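Local coordinates for protein alcohol oxidase (Myceliophthora thermophila, PDB 6F74) that binds FAD and probably oxidises its substrates with molecular oxygen, as a VAO-type flavoprotein oxidase, at residues Arg183-Tyr188 / Thr200-Ile204; Pro248-Phe253 / Phe375-Gly379; Asn307-Val311 / Tyr412-Phe418; Ala335-Gln339 / Leu445-Val451; Arg381-Glu386 / Phe409-Gln413. The contacts are given in a common frame with arbitrary orientation. Numbering follows the deposited sequence.

Contact 1 of 5, residues Arg183-Tyr188 / Thr200-Ile204; sequences RFQKKY and TGSAI
Segment 183-188 runs extended through Q185, the end of strand 179-185, then kinks at K186 (phi/psi -56/-37) before continuing as a loop; segment 200-204 runs antiparallel to it and enters strand 203-208. Q185 and A203 form the hydrogen-bonded pair, CA atoms 5.0 Å apart, with Q185 N to A203 O at 2.7 Å and A203 N to Q185 O at 2.9 Å. F184 and I204 make the adjoining non-hydrogen-bonded pair, CA atoms 4.5 Å apart. Beyond the kink one more backbone hydrogen bond, Y188 N to G201 O at 2.9 Å, joins the loops. Between these bonds the S202 hydroxyl, with chi1 m, donates from OG to K186 O at 2.6 Å. On one face of the sheet F184 (chi1 t) lays its ring edge against I204 (chi1 m, chi2 t), CD1 to CG1 4.2 Å, and both side chains also reach V218 of helix 212-221. On the other face A203 CB lies 3.6 Å from Q185 OE1, which accepts from T189 N. Y188 CB, in the loop beyond, reaches A203 CB at 4.0 Å, and Y188 OH is hydrogen-bonded to E262. The pair is an irregular end of two antiparallel strands in the antiparallel sheet of the FAD-binding part. Its chemistry is chiefly backbone: the serine hydroxyl supplies the donor for K186 O where no backbone N-H across the segments does.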
# COMPACT_ATOMS: atom_id res chain seq x y z
N ARG A 183 -21.91 -6.98 3.58
CA ARG A 183 -23.03 -7.07 4.52
C ARG A 183 -22.58 -6.84 5.93
O ARG A 183 -21.58 -7.40 6.38
CB ARG A 183 -23.70 -8.44 4.43
CG ARG A 183 -24.37 -8.72 3.10
CD ARG A 183 -24.99 -10.11 3.07
NE ARG A 183 -23.97 -11.16 2.96
CZ ARG A 183 -23.30 -11.48 1.84
NH1 ARG A 183 -23.51 -10.85 0.68
NH2 ARG A 183 -22.42 -12.48 1.87
N PHE A 184 -23.36 -6.04 6.65
CA PHE A 184 -23.10 -5.71 8.03
C PHE A 184 -23.65 -6.80 8.92
O PHE A 184 -24.74 -7.30 8.68
CB PHE A 184 -23.76 -4.35 8.34
CG PHE A 184 -23.71 -3.97 9.79
CD1 PHE A 184 -22.54 -3.45 10.33
CD2 PHE A 184 -24.82 -4.12 10.61
CE1 PHE A 184 -22.47 -3.09 11.67
CE2 PHE A 184 -24.77 -3.76 11.96
CZ PHE A 184 -23.59 -3.24 12.49
N GLN A 185 -22.91 -7.15 9.96
CA GLN A 185 -23.36 -8.09 10.99
C GLN A 185 -23.39 -7.37 12.33
O GLN A 185 -22.34 -6.97 12.82
CB GLN A 185 -22.36 -9.26 11.10
CG GLN A 185 -22.19 -10.09 9.84
CD GLN A 185 -21.30 -11.30 10.03
OE1 GLN A 185 -20.30 -11.26 10.78
NE2 GLN A 185 -21.66 -12.41 9.39
N LYS A 186 -24.55 -7.21 12.94
CA LYS A 186 -24.62 -6.54 14.26
C LYS A 186 -23.71 -7.25 15.27
O LYS A 186 -23.06 -6.61 16.11
CB LYS A 186 -26.05 -6.47 14.79
CG LYS A 186 -26.17 -5.71 16.11
CD LYS A 186 -27.61 -5.62 16.63
CE LYS A 186 -27.88 -6.64 17.73
NZ LYS A 186 -29.29 -6.76 18.25
N LYS A 187 -23.65 -8.57 15.17
CA LYS A 187 -22.77 -9.40 16.00
C LYS A 187 -22.03 -10.33 15.05
O LYS A 187 -22.65 -11.00 14.22
CB LYS A 187 -23.61 -10.17 17.03
CG LYS A 187 -24.40 -9.35 18.07
CD LYS A 187 -25.37 -10.31 18.78
CE LYS A 187 -26.19 -9.67 19.88
NZ LYS A 187 -25.39 -8.86 20.85
N TYR A 188 -20.71 -10.31 15.10
CA TYR A 188 -19.90 -11.21 14.26
C TYR A 188 -20.39 -12.66 14.32
O TYR A 188 -20.49 -13.23 15.40
CB TYR A 188 -18.45 -11.15 14.72
CG TYR A 188 -17.51 -12.21 14.18
CD1 TYR A 188 -17.43 -12.49 12.83
CD2 TYR A 188 -16.67 -12.89 15.05
CE1 TYR A 188 -16.54 -13.45 12.35
CE2 TYR A 188 -15.77 -13.84 14.59
CZ TYR A 188 -15.71 -14.12 13.26
OH TYR A 188 -14.81 -15.08 12.85
N THR A 200 -17.16 -10.21 20.19
CA THR A 200 -18.62 -10.30 20.15
C THR A 200 -19.23 -8.95 19.71
O THR A 200 -20.43 -8.69 19.92
CB THR A 200 -19.19 -10.75 21.50
OG1 THR A 200 -18.65 -9.86 22.50
CG2 THR A 200 -18.88 -12.27 21.78
N GLY A 201 -18.39 -8.12 19.10
CA GLY A 201 -18.85 -6.87 18.51
C GLY A 201 -19.35 -7.09 17.11
O GLY A 201 -19.51 -8.24 16.65
N SER A 202 -19.61 -5.98 16.42
CA SER A 202 -20.13 -6.02 15.06
C SER A 202 -19.04 -6.39 14.05
O SER A 202 -17.83 -6.38 14.36
CB SER A 202 -20.78 -4.69 14.70
OG SER A 202 -21.86 -4.35 15.56
N ALA A 203 -19.49 -6.73 12.84
CA ALA A 203 -18.58 -7.03 11.74
C ALA A 203 -19.14 -6.66 10.38
O ALA A 203 -20.35 -6.39 10.25
CB ALA A 203 -18.17 -8.47 11.78
N ILE A 204 -18.25 -6.62 9.37
CA ILE A 204 -18.65 -6.56 7.98
C ILE A 204 -18.10 -7.78 7.24
O ILE A 204 -16.90 -8.07 7.31
CB ILE A 204 -18.30 -5.22 7.30
CG1 ILE A 204 -19.12 -4.10 7.94
CG2 ILE A 204 -18.60 -5.29 5.81
CD1 ILE A 204 -18.99 -2.70 7.33

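Contact 2 of 5, residues Pro248-Phe253 / Phe375-Gly379; sequences PATHNF and FWTIG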
# COMPACT_ATOMS: atom_id res chain seq x y z
N PRO A 248 -6.65 6.50 8.96
CA PRO A 248 -6.93 7.39 10.09
C PRO A 248 -7.26 6.71 11.44
O PRO A 248 -6.85 7.23 12.49
CB PRO A 248 -8.14 8.18 9.58
CG PRO A 248 -7.90 8.28 8.12
CD PRO A 248 -7.39 6.89 7.75
N ALA A 249 -7.96 5.57 11.38
CA ALA A 249 -8.51 4.91 12.56
C ALA A 249 -7.65 3.79 13.20
O ALA A 249 -8.07 3.20 14.18
CB ALA A 249 -9.91 4.41 12.25
N THR A 250 -6.46 3.53 12.68
CA THR A 250 -5.67 2.36 13.11
C THR A 250 -5.03 2.51 14.50
O THR A 250 -5.02 1.56 15.27
CB THR A 250 -4.61 1.92 12.09
OG1 THR A 250 -3.71 3.00 11.80
CG2 THR A 250 -5.25 1.43 10.82
N HIS A 251 -4.50 3.69 14.82
CA HIS A 251 -4.04 3.93 16.19
C HIS A 251 -5.13 3.56 17.21
O HIS A 251 -4.88 2.88 18.20
CB HIS A 251 -3.63 5.40 16.38
CG HIS A 251 -3.42 5.76 17.81
ND1 HIS A 251 -2.28 5.43 18.49
CD2 HIS A 251 -4.25 6.34 18.72
CE1 HIS A 251 -2.40 5.80 19.75
NE2 HIS A 251 -3.58 6.35 19.92
N ASN A 252 -6.35 4.02 16.96
CA ASN A 252 -7.43 3.83 17.92
C ASN A 252 -7.98 2.43 17.95
O ASN A 252 -8.34 1.95 19.02
CB ASN A 252 -8.52 4.86 17.65
CG ASN A 252 -8.17 6.23 18.16
OD1 ASN A 252 -8.82 6.65 19.12
ND2 ASN A 252 -7.21 6.97 17.56
N PHE A 253 -8.05 1.75 16.79
CA PHE A 253 -8.74 0.45 16.71
C PHE A 253 -7.92 -0.73 16.20
O PHE A 253 -8.42 -1.84 16.14
CB PHE A 253 -9.96 0.64 15.85
CG PHE A 253 -10.91 1.68 16.39
CD1 PHE A 253 -11.63 1.44 17.57
CD2 PHE A 253 -11.08 2.88 15.75
CE1 PHE A 253 -12.49 2.38 18.09
CE2 PHE A 253 -11.94 3.84 16.27
CZ PHE A 253 -12.64 3.61 17.44
N PHE A 375 -3.40 15.91 11.70
CA PHE A 375 -3.46 14.99 12.81
C PHE A 375 -4.85 15.08 13.43
O PHE A 375 -5.63 16.00 13.13
CB PHE A 375 -2.40 15.30 13.89
CG PHE A 375 -0.96 14.92 13.54
CD1 PHE A 375 -0.60 14.29 12.34
CD2 PHE A 375 0.05 15.20 14.47
CE1 PHE A 375 0.71 13.96 12.08
CE2 PHE A 375 1.37 14.87 14.21
CZ PHE A 375 1.70 14.24 13.00
N TRP A 376 -5.14 14.14 14.32
CA TRP A 376 -6.46 14.09 14.95
C TRP A 376 -6.49 13.25 16.20
O TRP A 376 -5.66 12.35 16.38
CB TRP A 376 -7.49 13.57 13.97
CG TRP A 376 -7.00 12.43 13.08
CD1 TRP A 376 -6.85 11.12 13.42
CD2 TRP A 376 -6.64 12.53 11.71
NE1 TRP A 376 -6.39 10.40 12.35
CE2 TRP A 376 -6.26 11.24 11.28
CE3 TRP A 376 -6.58 13.59 10.79
CZ2 TRP A 376 -5.84 10.98 9.97
CZ3 TRP A 376 -6.17 13.34 9.51
CH2 TRP A 376 -5.81 12.03 9.10
N THR A 377 -7.44 13.59 17.06
CA THR A 377 -7.77 12.81 18.23
C THR A 377 -9.21 12.30 18.09
O THR A 377 -10.17 13.03 18.40
CB THR A 377 -7.70 13.67 19.51
OG1 THR A 377 -8.47 14.88 19.34
CG2 THR A 377 -6.26 14.03 19.84
N ILE A 378 -9.34 11.06 17.64
CA ILE A 378 -10.65 10.41 17.57
C ILE A 378 -11.22 10.22 18.96
O ILE A 378 -10.53 9.68 19.82
CB ILE A 378 -10.55 9.03 16.85
CG1 ILE A 378 -10.36 9.31 15.35
CG2 ILE A 378 -11.82 8.21 17.02
CD1 ILE A 378 -9.81 8.13 14.55
N GLY A 379 -12.45 10.66 19.18
CA GLY A 379 -13.10 10.51 20.47
C GLY A 379 -12.94 11.68 21.43
O GLY A 379 -13.46 11.61 22.54
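I378 reaches out from the end of strand 370-378 into the turn that leads into helix 250-253, its CD1 lying 3.7 Å from P248 O and 4.0 Å from A249 CA. The same side chain meets N252, whose OD1 is 3.7 Å from I378 CB, and its CG2 grazes the F253 ring at CE2, 4.4 Å away. Two residues earlier on the strand, W376 also points toward the turn: its indole NE1 donates to P248 O at 3.2 Å, and CZ2 packs on P248 CB at 3.6 Å. One carbonyl thus receives the indole proton and touches the isoleucine methyl, in a largely buried, mostly apolar interface. The P248 side chain is about 6 Å from the bound FAD, so the contact joins the FAD-binding part to the seven-stranded antiparallel sheet near the cofactor. Helix 415-422 borders the junction, with Y415 against P248, A249 and I378, and F418 edge-to-face with W376; strand 349-356 pairs with W376 through A350.

Contact 3 of 5, residues Asn307-Val311 / Tyr412-Phe418; sequences NVKAV and YQDYWSF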
# COMPACT_ATOMS: atom_id res chain seq x y z
N ASN A 307 -19.32 3.97 16.47
CA ASN A 307 -19.04 5.36 16.09
C ASN A 307 -18.69 6.17 17.34
O ASN A 307 -19.01 5.78 18.45
CB ASN A 307 -20.22 6.02 15.34
CG ASN A 307 -19.80 7.06 14.30
OD1 ASN A 307 -18.70 7.63 14.37
ND2 ASN A 307 -20.69 7.34 13.34
N VAL A 308 -17.97 7.28 17.14
CA VAL A 308 -17.60 8.17 18.24
C VAL A 308 -18.50 9.39 18.20
O VAL A 308 -19.13 9.67 17.17
CB VAL A 308 -16.12 8.59 18.21
CG1 VAL A 308 -15.23 7.38 18.48
CG2 VAL A 308 -15.74 9.27 16.89
N LYS A 309 -18.55 10.12 19.31
CA LYS A 309 -19.31 11.37 19.36
C LYS A 309 -18.51 12.60 18.95
O LYS A 309 -19.08 13.65 18.63
CB LYS A 309 -20.01 11.56 20.70
CG LYS A 309 -21.46 11.03 20.64
CD LYS A 309 -22.11 10.94 22.00
CE LYS A 309 -21.65 9.66 22.69
NZ LYS A 309 -22.32 9.40 24.02
N ALA A 310 -17.20 12.48 18.91
CA ALA A 310 -16.38 13.62 18.52
C ALA A 310 -15.09 13.15 17.93
O ALA A 310 -14.61 12.07 18.25
CB ALA A 310 -16.14 14.53 19.71
N VAL A 311 -14.60 13.93 16.97
CA VAL A 311 -13.22 13.83 16.48
C VAL A 311 -12.79 15.27 16.27
O VAL A 311 -13.55 16.08 15.74
CB VAL A 311 -13.10 13.12 15.12
CG1 VAL A 311 -11.63 13.03 14.68
CG2 VAL A 311 -13.67 11.71 15.19
N TYR A 412 -15.51 17.65 14.61
CA TYR A 412 -16.58 16.93 13.90
C TYR A 412 -17.39 16.15 14.91
O TYR A 412 -16.86 15.80 15.98
CB TYR A 412 -16.00 15.98 12.84
CG TYR A 412 -15.16 16.71 11.82
CD1 TYR A 412 -15.74 17.30 10.70
CD2 TYR A 412 -13.80 16.85 12.00
CE1 TYR A 412 -14.97 17.99 9.79
CE2 TYR A 412 -13.03 17.53 11.09
CZ TYR A 412 -13.62 18.10 9.99
OH TYR A 412 -12.87 18.81 9.07
N GLN A 413 -18.66 15.86 14.57
CA GLN A 413 -19.58 15.16 15.50
C GLN A 413 -19.72 13.62 15.27
O GLN A 413 -20.51 12.97 15.95
CB GLN A 413 -20.96 15.82 15.51
CG GLN A 413 -20.92 17.32 15.76
CD GLN A 413 -20.20 17.71 17.06
OE1 GLN A 413 -20.68 17.40 18.13
NE2 GLN A 413 -19.04 18.39 16.97
N ASP A 414 -18.94 13.07 14.34
CA ASP A 414 -18.80 11.60 14.20
C ASP A 414 -17.58 11.27 13.36
O ASP A 414 -16.91 12.17 12.84
CB ASP A 414 -20.08 10.92 13.61
CG ASP A 414 -20.08 10.83 12.09
OD1 ASP A 414 -20.08 11.89 11.44
OD2 ASP A 414 -20.10 9.71 11.54
N TYR A 415 -17.28 9.99 13.24
CA TYR A 415 -16.14 9.57 12.48
C TYR A 415 -16.23 9.94 10.98
O TYR A 415 -15.25 10.39 10.36
CB TYR A 415 -15.93 8.06 12.61
CG TYR A 415 -14.72 7.60 11.86
CD1 TYR A 415 -13.44 7.86 12.35
CD2 TYR A 415 -14.83 6.94 10.63
CE1 TYR A 415 -12.31 7.44 11.69
CE2 TYR A 415 -13.71 6.53 9.93
CZ TYR A 415 -12.44 6.79 10.46
OH TYR A 415 -11.30 6.39 9.81
N TRP A 416 -17.40 9.72 10.39
CA TRP A 416 -17.52 9.81 8.94
C TRP A 416 -17.50 11.20 8.38
O TRP A 416 -16.91 11.40 7.32
CB TRP A 416 -18.73 9.04 8.44
CG TRP A 416 -18.54 7.59 8.69
CD1 TRP A 416 -19.21 6.83 9.61
CD2 TRP A 416 -17.57 6.74 8.09
NE1 TRP A 416 -18.72 5.55 9.60
CE2 TRP A 416 -17.72 5.47 8.67
CE3 TRP A 416 -16.58 6.93 7.11
CZ2 TRP A 416 -16.92 4.39 8.31
CZ3 TRP A 416 -15.79 5.85 6.76
CH2 TRP A 416 -15.96 4.60 7.36
N SER A 417 -18.12 12.16 9.07
CA SER A 417 -18.01 13.57 8.63
C SER A 417 -16.54 14.01 8.73
O SER A 417 -16.04 14.74 7.86
CB SER A 417 -18.93 14.48 9.45
OG SER A 417 -18.54 14.52 10.83
N PHE A 418 -15.86 13.55 9.78
CA PHE A 418 -14.42 13.77 9.95
C PHE A 418 -13.64 13.13 8.81
O PHE A 418 -12.76 13.76 8.22
CB PHE A 418 -13.91 13.24 11.32
CG PHE A 418 -12.50 12.71 11.26
CD1 PHE A 418 -11.43 13.59 11.15
CD2 PHE A 418 -12.25 11.34 11.24
CE1 PHE A 418 -10.12 13.10 11.03
CE2 PHE A 418 -10.95 10.85 11.12
CZ PHE A 418 -9.88 11.73 11.02
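N307 and D414 build a polar junction at the start of helix 415-422, where D414 is the N-cap. N307 ND2 donates to D414 OD2 at 3.0 Å, and N307 OD1 accepts from Y415 N, also at 3.0 Å, so one carboxamide engages both the capping side chain and the first turn of the helix. D414 itself takes W416 N on OD2 (2.9 Å) and S417 N on OD1 (3.1 Å), with S417 OG on OD1 at 3.1 Å as well. N307 ND2 has a further partner in N223 OD1, and W416 NE1 bonds V224 O, which ties the helix start to the FAD-binding part. At the far end of the segments, V311 and Y412 form an antiparallel hydrogen-bonded pair, the first rung between edge strand 403-412 and strand 311-320: V311 N to Y412 O is 3.1 Å and Y412 N to V311 O 2.8 Å. Between the two polar ends the backbones are linked by CA-H...O contacts, among them D414 CA to V308 O at 3.6 Å and A310 CA to Y412 O at 3.4 Å. The apolar packing is slight beside V308, CG2 to Y415 CB 4.5 Å, and closer at V311 (chi1 t), on the same face as Y412. The V311 methyl CG1 sits over the face of the F418 ring in a CH-pi contact, 3.7 Å from its centroid.

Contact 4 of 5, residues Ala335-Gln339 / Leu445-Val451; sequences AVLHQ and LTDYNKV
Residues 335-339 are a helical turn within helix 328-346. In the second segment, L445 and T446 lead to D447, the N-cap of helix 448-458, whose OD1 accepts weakly from N449 N and K450 N. The CA atoms come closest at A335-V451 (5.9 Å) and Q339-L445 (5.4 Å). Q339, with the largest area covered by the contact, has chi1 m, chi2 t and chi3 -75°; its side chain brings NE2 to L445 O at 2.9 Å, and its OE1 lies 3.6 Å from Y448 CD1, at the ring edge. Y448 (chi1 t, chi2 80°) places CE1 3.7 Å from A335 CB and 4.1 Å from V336 CG2. V451 (chi1 t) sets CG1 3.6 Å from A335 O and 4.0 Å from A335 CB. L445 (chi1 m, chi2 t) directs CD1 to H338 O, 3.6 Å away. L445 and H338 also touch strand 498-503, through F498 and M500. This is helix-to-helix packing on the seven-stranded antiparallel sheet, with a glutamine-to-carbonyl bond beside a capped helix start.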
# COMPACT_ATOMS: atom_id res chain seq x y z
N ALA A 335 13.05 17.94 13.17
CA ALA A 335 13.70 17.02 14.07
C ALA A 335 13.03 17.03 15.45
O ALA A 335 12.69 15.98 15.96
CB ALA A 335 15.18 17.33 14.18
N VAL A 336 12.82 18.22 16.02
CA VAL A 336 12.14 18.36 17.32
C VAL A 336 10.75 17.74 17.28
O VAL A 336 10.36 17.04 18.19
CB VAL A 336 12.02 19.85 17.76
CG1 VAL A 336 11.05 20.02 18.93
CG2 VAL A 336 13.38 20.41 18.15
N LEU A 337 10.01 18.03 16.22
CA LEU A 337 8.66 17.53 16.03
C LEU A 337 8.65 16.00 16.03
O LEU A 337 7.77 15.39 16.65
CB LEU A 337 8.06 18.07 14.72
CG LEU A 337 6.69 17.53 14.28
CD1 LEU A 337 5.90 18.59 13.53
CD2 LEU A 337 6.79 16.28 13.40
N HIS A 338 9.59 15.40 15.30
CA HIS A 338 9.72 13.95 15.30
C HIS A 338 9.90 13.41 16.73
O HIS A 338 9.29 12.41 17.09
CB HIS A 338 10.85 13.47 14.38
CG HIS A 338 10.46 13.37 12.94
ND1 HIS A 338 10.14 14.47 12.17
CD2 HIS A 338 10.38 12.30 12.11
CE1 HIS A 338 9.84 14.08 10.95
NE2 HIS A 338 9.97 12.77 10.88
N GLN A 339 10.70 14.09 17.54
CA GLN A 339 10.88 13.69 18.95
C GLN A 339 9.61 13.76 19.81
O GLN A 339 9.55 13.11 20.86
CB GLN A 339 11.94 14.56 19.63
CG GLN A 339 13.34 14.43 19.06
CD GLN A 339 14.33 15.22 19.90
OE1 GLN A 339 14.37 16.44 19.83
NE2 GLN A 339 15.13 14.53 20.69
N LEU A 445 14.68 8.20 19.37
CA LEU A 445 14.44 9.63 19.23
C LEU A 445 14.82 10.49 20.41
O LEU A 445 14.52 11.66 20.44
CB LEU A 445 12.95 9.87 18.96
CG LEU A 445 12.38 9.23 17.72
CD1 LEU A 445 10.86 9.26 17.85
CD2 LEU A 445 12.85 9.96 16.48
N THR A 446 15.47 9.92 21.41
CA THR A 446 15.76 10.63 22.63
C THR A 446 16.98 11.53 22.43
O THR A 446 17.09 12.58 23.10
CB THR A 446 15.99 9.66 23.80
OG1 THR A 446 17.16 8.90 23.56
CG2 THR A 446 14.80 8.69 23.99
N ASP A 447 17.89 11.16 21.53
CA ASP A 447 19.05 12.01 21.22
C ASP A 447 18.74 12.90 20.02
O ASP A 447 18.73 12.44 18.88
CB ASP A 447 20.29 11.14 20.95
CG ASP A 447 21.58 12.00 20.78
OD1 ASP A 447 21.51 13.06 20.13
OD2 ASP A 447 22.66 11.61 21.30
N TYR A 448 18.53 14.18 20.27
CA TYR A 448 18.25 15.14 19.24
C TYR A 448 19.25 15.11 18.08
O TYR A 448 18.86 15.24 16.91
CB TYR A 448 18.19 16.56 19.81
CG TYR A 448 18.20 17.61 18.72
CD1 TYR A 448 17.03 17.93 18.01
CD2 TYR A 448 19.40 18.27 18.36
CE1 TYR A 448 17.06 18.88 17.00
CE2 TYR A 448 19.41 19.21 17.34
CZ TYR A 448 18.25 19.48 16.65
OH TYR A 448 18.27 20.42 15.67
N ASN A 449 20.53 14.96 18.37
CA ASN A 449 21.55 15.05 17.32
C ASN A 449 21.42 13.91 16.34
O ASN A 449 21.53 14.13 15.12
CB ASN A 449 22.96 15.14 17.91
CG ASN A 449 23.23 16.49 18.55
OD1 ASN A 449 22.72 17.51 18.07
ND2 ASN A 449 24.04 16.51 19.61
N LYS A 450 21.15 12.71 16.83
CA LYS A 450 20.93 11.55 15.95
C LYS A 450 19.72 11.73 15.03
O LYS A 450 19.74 11.32 13.86
CB LYS A 450 20.79 10.26 16.75
CG LYS A 450 22.08 9.85 17.41
CD LYS A 450 21.95 8.57 18.19
CE LYS A 450 23.23 8.33 18.97
NZ LYS A 450 23.10 7.08 19.74
N VAL A 451 18.68 12.34 15.58
CA VAL A 451 17.46 12.58 14.84
C VAL A 451 17.74 13.62 13.79
O VAL A 451 17.46 13.41 12.61
CB VAL A 451 16.33 13.03 15.78
CG1 VAL A 451 15.08 13.43 15.03
CG2 VAL A 451 16.01 11.91 16.76

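Contact 5 of 5, residues Arg381-Glu386 / Phe409-Gln413; sequences RQAEAE and FAEYQ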
# COMPACT_ATOMS: atom_id res chain seq x y z
N ARG A 381 -13.02 16.08 22.10
CA ARG A 381 -13.45 17.41 21.67
C ARG A 381 -12.21 18.31 21.66
O ARG A 381 -11.14 17.89 22.08
CB ARG A 381 -14.54 17.96 22.60
CG ARG A 381 -15.82 17.14 22.53
CD ARG A 381 -17.03 17.76 23.23
NE ARG A 381 -18.25 17.61 22.42
CZ ARG A 381 -18.92 16.46 22.23
NH1 ARG A 381 -18.54 15.30 22.80
NH2 ARG A 381 -20.00 16.45 21.44
N GLN A 382 -12.36 19.54 21.19
CA GLN A 382 -11.21 20.40 20.91
C GLN A 382 -10.31 20.68 22.11
O GLN A 382 -9.09 20.67 21.97
CB GLN A 382 -11.65 21.72 20.27
CG GLN A 382 -10.51 22.67 19.95
CD GLN A 382 -10.93 23.86 19.11
OE1 GLN A 382 -12.01 23.88 18.51
NE2 GLN A 382 -10.04 24.85 19.01
N ALA A 383 -10.91 20.92 23.27
CA ALA A 383 -10.14 21.24 24.48
C ALA A 383 -9.17 20.11 24.81
O ALA A 383 -8.00 20.36 25.13
CB ALA A 383 -11.06 21.50 25.67
N GLU A 384 -9.64 18.86 24.68
CA GLU A 384 -8.80 17.70 24.94
C GLU A 384 -7.83 17.48 23.81
O GLU A 384 -6.75 16.95 24.04
CB GLU A 384 -9.62 16.43 25.16
CG GLU A 384 -10.46 16.41 26.42
CD GLU A 384 -9.72 15.84 27.62
OE1 GLU A 384 -8.50 16.12 27.82
OE2 GLU A 384 -10.37 15.10 28.41
N ALA A 385 -8.22 17.83 22.59
CA ALA A 385 -7.34 17.76 21.43
C ALA A 385 -6.14 18.72 21.58
O ALA A 385 -5.02 18.36 21.26
CB ALA A 385 -8.10 18.07 20.15
N GLU A 386 -6.40 19.93 22.09
CA GLU A 386 -5.33 20.90 22.33
C GLU A 386 -4.34 20.40 23.37
O GLU A 386 -3.14 20.55 23.18
CB GLU A 386 -5.90 22.27 22.71
CG GLU A 386 -6.69 22.88 21.58
CD GLU A 386 -6.84 24.38 21.62
OE1 GLU A 386 -5.80 25.08 21.66
OE2 GLU A 386 -7.98 24.90 21.61
N PHE A 409 -7.71 24.00 14.63
CA PHE A 409 -8.46 22.81 15.01
C PHE A 409 -9.83 22.86 14.38
O PHE A 409 -10.41 23.92 14.25
CB PHE A 409 -8.62 22.73 16.52
CG PHE A 409 -7.31 22.62 17.25
CD1 PHE A 409 -6.59 23.76 17.58
CD2 PHE A 409 -6.79 21.40 17.60
CE1 PHE A 409 -5.38 23.67 18.23
CE2 PHE A 409 -5.59 21.29 18.27
CZ PHE A 409 -4.88 22.43 18.59
N ALA A 410 -10.32 21.69 13.96
CA ALA A 410 -11.67 21.54 13.44
C ALA A 410 -12.34 20.38 14.16
O ALA A 410 -11.76 19.29 14.23
CB ALA A 410 -11.63 21.29 11.95
N GLU A 411 -13.53 20.61 14.70
CA GLU A 411 -14.28 19.58 15.45
C GLU A 411 -15.34 18.97 14.55
O GLU A 411 -15.96 19.70 13.77
CB GLU A 411 -14.91 20.14 16.72
CG GLU A 411 -15.27 19.05 17.74
CD GLU A 411 -15.60 19.58 19.12
OE1 GLU A 411 -14.74 20.29 19.68
OE2 GLU A 411 -16.72 19.29 19.68
N TYR A 412 -15.51 17.65 14.61
CA TYR A 412 -16.58 16.93 13.90
C TYR A 412 -17.39 16.15 14.91
O TYR A 412 -16.86 15.80 15.98
CB TYR A 412 -16.00 15.98 12.84
CG TYR A 412 -15.16 16.71 11.82
CD1 TYR A 412 -15.74 17.30 10.70
CD2 TYR A 412 -13.80 16.85 12.00
CE1 TYR A 412 -14.97 17.99 9.79
CE2 TYR A 412 -13.03 17.53 11.09
CZ TYR A 412 -13.62 18.10 9.99
OH TYR A 412 -12.87 18.81 9.07
N GLN A 413 -18.66 15.86 14.57
CA GLN A 413 -19.58 15.16 15.50
C GLN A 413 -19.72 13.62 15.27
O GLN A 413 -20.51 12.97 15.95
CB GLN A 413 -20.96 15.82 15.51
CG GLN A 413 -20.92 17.32 15.76
CD GLN A 413 -20.20 17.71 17.06
OE1 GLN A 413 -20.68 17.40 18.13
NE2 GLN A 413 -19.04 18.39 16.97
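F409 and E411, alternate residues of edge strand 403-412 with CB toward helix 382-396, account for about half of the buried surface, with Q382 third. The helix connects strand 370-378 to strand 403-412, which run parallel with strand 311-320 between them, a beta-alpha-beta crossover, and its start packs here on the edge strand. The short axes run 9.3 Å apart at closest approach, 137° between their directions. E411 meets the helix start: its OE1 accepts from Q382 N at 2.9 Å, an amide in the first turn without a helical acceptor of its own. Its OE2 lies 3.6 Å from R381 NE, a salt bridge of charges alone, since the oxygen sits well out of the guanidinium plane. Q382 (chi1 and chi2 t) sets NE2 3.6 Å from F409 CB. Q382 NE2 also bonds E386 OE2 weakly, at 3.3 Å. E386 CG lies over the face of the F409 ring, 3.7 Å from the centroid in a CH-pi contact, while A385 CB approaches F409 CD2 at 4.4 Å. F409 also stacks with H314. At the strand's end R381 NH2 lies 3.5 Å from Q413 OE1. A carboxylate thus meets the electropositive helix N terminus, and an aromatic ring meets aliphatic carbon.

Overall arrangement
From the N terminus, contact 1 comes first, closing a short loop between strands of the FAD-binding part before any other contact opens. Contact 2 then joins residues 248-253 to the end of strand 370-378, and contact 3, opening between them at 307-311, closes at 412-418, so the two cross. Contact 4 (335-339 with 445-451) crosses both, while contact 5 lies within its span and shares Y412 and Q413 with contact 3. Contacts 2, 3 and 5 touch: A310 meets G379 and R381, F418 meets W376, and T377 meets A385. Contact 2 links a flavin-side turn to the seven-stranded sheet, contacts 3 and 5 tie that sheet's edge to helices, and contact 4 joins two others.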